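Local coordinates for hypothetical protein BACOVA_04980 (Bacteroides ovatus, PDB 3UFI) that probably serves in cell adhesion as a fimbrial subunit of the fimbrillin-like family, from which pili of gut bacteria are built, at residues G39-I44 with Q67-T72. Residues are numbered along the deposited sequence; the frame is centred on the assembly and turned at random.
Sequences GSDDRI and QYRNET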
ATOM      1  N   GLY A  39       1.953  -0.526 -12.121  1.00 35.49           N
ATOM      2  CA  GLY A  39       1.453   0.480 -13.053  1.00 35.60           C
ATOM      3  C   GLY A  39       2.635   0.948 -13.884  1.00 42.59           C
ATOM      4  O   GLY A  39       3.775   0.940 -13.399  1.00 41.68           O
ATOM      5  N   SER A  40       2.384   1.369 -15.125  1.00 42.26           N
ATOM      6  CA  SER A  40       3.420   1.793 -16.071  1.00 44.98           C
ATOM      7  C   SER A  40       4.360   2.944 -15.592  1.00 50.62           C
ATOM      8  O   SER A  40       5.505   3.017 -16.050  1.00 52.38           O
ATOM      9  CB  SER A  40       2.785   2.213 -17.392  1.00 52.61           C
ATOM     10  OG  SER A  40       3.794   2.503 -18.349  1.00 70.37           O
ATOM     11  N   ASP A  41       3.902   3.839 -14.731  1.00 43.87           N
ATOM     12  CA  ASP A  41       4.794   4.933 -14.322  1.00 42.83           C
ATOM     13  C   ASP A  41       5.136   4.839 -12.813  1.00 41.09           C
ATOM     14  O   ASP A  41       5.521   5.842 -12.218  1.00 41.53           O
ATOM     15  CB  ASP A  41       4.096   6.283 -14.655  1.00 45.44           C
ATOM     16  CG  ASP A  41       4.916   7.555 -14.440  1.00 52.76           C
ATOM     17  OD1 ASP A  41       6.068   7.614 -14.935  1.00 50.73           O
ATOM     18  OD2 ASP A  41       4.399   8.492 -13.779  1.00 56.85           O
ATOM     19  N   ASP A  42       4.973   3.648 -12.194  1.00 31.81           N
ATOM     20  CA  ASP A  42       5.200   3.458 -10.754  1.00 29.20           C
ATOM     21  C   ASP A  42       6.643   3.772 -10.362  1.00 30.44           C
ATOM     22  O   ASP A  42       7.582   3.393 -11.062  1.00 26.92           O
ATOM     23  CB  ASP A  42       4.827   2.042 -10.313  1.00 30.02           C
ATOM     24  CG  ASP A  42       3.325   1.791 -10.204  1.00 35.54           C
ATOM     25  OD1 ASP A  42       2.530   2.767 -10.356  1.00 34.72           O
ATOM     26  OD2 ASP A  42       2.946   0.652  -9.913  1.00 34.01           O
ATOM     27  N   ARG A  43       6.791   4.475  -9.236  1.00 27.53           N
ATOM     28  CA  ARG A  43       8.064   4.948  -8.727  1.00 26.60           C
ATOM     29  C   ARG A  43       8.371   4.380  -7.373  1.00 28.92           C
ATOM     30  O   ARG A  43       7.539   4.425  -6.473  1.00 26.57           O
ATOM     31  CB  ARG A  43       8.082   6.487  -8.653  1.00 26.48           C
ATOM     32  CG  ARG A  43       7.550   7.240  -9.867  1.00 30.96           C
ATOM     33  CD  ARG A  43       8.463   7.021 -11.039  1.00 33.57           C
ATOM     34  NE  ARG A  43       7.987   7.722 -12.223  1.00 38.66           N
ATOM     35  CZ  ARG A  43       8.385   8.932 -12.601  1.00 46.09           C
ATOM     36  NH1 ARG A  43       9.272   9.605 -11.877  1.00 28.99           N
ATOM     37  NH2 ARG A  43       7.918   9.469 -13.715  1.00 33.00           N
ATOM     38  N   ILE A  44       9.618   3.908  -7.206  1.00 26.40           N
ATOM     39  CA  ILE A  44      10.097   3.372  -5.931  1.00 24.68           C
ATOM     40  C   ILE A  44      11.348   4.159  -5.486  1.00 28.75           C
ATOM     41  O   ILE A  44      12.025   4.759  -6.315  1.00 27.89           O
ATOM     42  CB  ILE A  44      10.381   1.827  -6.034  1.00 25.97           C
ATOM     43  CG1 ILE A  44      11.542   1.507  -7.034  1.00 24.98           C
ATOM     44  CG2 ILE A  44       9.075   1.021  -6.327  1.00 23.15           C
ATOM     45  CD1 ILE A  44      12.069   0.029  -7.020  1.00 24.62           C
ATOM     46  N   GLN A  67      15.333   7.430  -6.757  1.00 26.87           N
ATOM     47  CA  GLN A  67      14.112   7.126  -7.497  1.00 25.82           C
ATOM     48  C   GLN A  67      14.376   6.235  -8.718  1.00 28.66           C
ATOM     49  O   GLN A  67      15.265   6.520  -9.501  1.00 27.69           O
ATOM     50  CB  GLN A  67      13.397   8.418  -7.936  1.00 26.64           C
ATOM     51  CG  GLN A  67      11.967   8.126  -8.436  1.00 25.32           C
ATOM     52  CD  GLN A  67      11.256   9.314  -9.010  1.00 35.44           C
ATOM     53  OE1 GLN A  67      10.074   9.254  -9.292  1.00 31.11           O
ATOM     54  NE2 GLN A  67      11.943  10.416  -9.213  1.00 24.21           N
ATOM     55  N   TYR A  68      13.575   5.168  -8.853  1.00 25.61           N
ATOM     56  CA  TYR A  68      13.525   4.221  -9.968  1.00 24.25           C
ATOM     57  C   TYR A  68      12.087   4.211 -10.489  1.00 29.01           C
ATOM     58  O   TYR A  68      11.149   4.412  -9.719  1.00 26.04           O
ATOM     59  CB  TYR A  68      13.984   2.797  -9.560  1.00 23.42           C
ATOM     60  CG  TYR A  68      15.484   2.646  -9.420  1.00 23.60           C
ATOM     61  CD1 TYR A  68      16.165   3.189  -8.331  1.00 25.63           C
ATOM     62  CD2 TYR A  68      16.227   1.969 -10.381  1.00 24.34           C
ATOM     63  CE1 TYR A  68      17.552   3.058  -8.205  1.00 26.91           C
ATOM     64  CE2 TYR A  68      17.613   1.850 -10.277  1.00 25.05           C
ATOM     65  CZ  TYR A  68      18.272   2.409  -9.195  1.00 29.27           C
ATOM     66  OH  TYR A  68      19.620   2.240  -9.075  1.00 31.54           O
ATOM     67  N   ARG A  69      11.920   4.051 -11.801  1.00 28.67           N
ATOM     68  CA  ARG A  69      10.601   4.011 -12.427  1.00 29.13           C
ATOM     69  C   ARG A  69      10.378   2.627 -13.038  1.00 33.04           C
ATOM     70  O   ARG A  69      11.297   2.062 -13.616  1.00 31.90           O
ATOM     71  CB  ARG A  69      10.506   5.104 -13.509  1.00 32.16           C
ATOM     72  CG  ARG A  69       9.147   5.213 -14.179  1.00 44.65           C
ATOM     73  CD  ARG A  69       9.197   6.239 -15.286  1.00 56.16           C
ATOM     74  NE  ARG A  69       7.979   6.232 -16.098  1.00 64.47           N
ATOM     75  CZ  ARG A  69       7.789   5.465 -17.170  1.00 80.60           C
ATOM     76  NH1 ARG A  69       8.731   4.605 -17.558  1.00 56.07           N
ATOM     77  NH2 ARG A  69       6.654   5.537 -17.854  1.00 73.83           N
ATOM     78  N   ASN A  70       9.144   2.122 -12.982  1.00 31.75           N
ATOM     79  CA  ASN A  70       8.801   0.861 -13.626  1.00 32.23           C
ATOM     80  C   ASN A  70       8.856   1.044 -15.145  1.00 38.66           C
ATOM     81  O   ASN A  70       8.170   1.908 -15.663  1.00 39.05           O
ATOM     82  CB  ASN A  70       7.424   0.366 -13.164  1.00 30.64           C
ATOM     83  CG  ASN A  70       7.017  -0.921 -13.822  1.00 45.53           C
ATOM     84  OD1 ASN A  70       6.097  -0.970 -14.631  1.00 49.89           O
ATOM     85  ND2 ASN A  70       7.741  -1.974 -13.547  1.00 28.87           N
ATOM     86  N   GLU A  71       9.737   0.302 -15.832  1.00 37.71           N
ATOM     87  CA  GLU A  71       9.897   0.353 -17.285  1.00 40.32           C
ATOM     88  C   GLU A  71       8.798  -0.507 -17.915  1.00 50.22           C
ATOM     89  O   GLU A  71       7.905   0.012 -18.581  1.00 50.95           O
ATOM     90  CB  GLU A  71      11.309  -0.108 -17.691  1.00 42.62           C
ATOM     91  CG  GLU A  71      11.624   0.052 -19.174  1.00 60.80           C
ATOM     92  CD  GLU A  71      12.012   1.435 -19.674  1.00 94.74           C
ATOM     93  OE1 GLU A  71      11.472   2.447 -19.167  1.00 94.66           O
ATOM     94  OE2 GLU A  71      12.846   1.500 -20.605  1.00 97.34           O
ATOM     95  N   THR A  72       8.818  -1.810 -17.625  1.00 50.94           N
ATOM     96  CA  THR A  72       7.817  -2.792 -18.072  1.00 51.74           C
ATOM     97  C   THR A  72       7.941  -4.045 -17.202  1.00 53.82           C
ATOM     98  O   THR A  72       9.049  -4.499 -16.918  1.00 52.56           O
ATOM     99  CB  THR A  72       7.942  -3.094 -19.588  1.00 63.34           C
ATOM    100  OG1 THR A  72       6.849  -3.919 -19.980  1.00 74.00           O
ATOM    101  CG2 THR A  72       9.290  -3.711 -19.985  1.00 55.46           C
TER
HETATM  102  O   HOH W   1      10.621  12.669 -11.301  1.00 50.59           O
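Arg43 and Arg69 face each other as a non-hydrogen-bonded antiparallel pair, with the carboxylate of Asp41 bound to both. Asp41 OD1 accepts a salt-bridging hydrogen bond from Arg69 NE on its anti lone pair (2.6 Å). Arg43 NH2 makes a second such bond to Asp41 OD1 on the syn side (2.9 Å). The two guanidinium planes stand 72° apart. Arg43 NH2 and Arg69 NE, like charges, come within 4.0 Å, a closeness the shared carboxylate probably helps to compensate. The long chain of Arg69, extended from CG to NE, suits it to reach Asp41 while its CG passes Arg43 NE at 3.4 Å; Ser40 O lies over one face of its guanidinium. Arg43 instead bends at chi2 (-67°), and its NH1 hydrogen-bonds to Gln67 OE1, a neutral acceptor, from above the amide carbonyl plane. An alanine at Arg43 would probably leave Gln67 OE1 without this donor and Asp41 OD1 without one of its two guanidinium partners. On the other face, Ile44 CG1 packs on Tyr68 CB at 3.7 Å, apolar surfaces suited to burial, while Ile44 and Tyr68 exchange two backbone hydrogen bonds. Asn70 N hydrogen-bonds to Asp42 O where the type I turn Gly39–Asp42 leads into strand 43-51. That strand lies between strands 66-72 and 95-102 of a mixed sheet; Ile44 and Tyr68 reach Ile17 of strand 16-25 and Phe76 of strand 75-78, while Arg43 and Gln67 touch Tyr104.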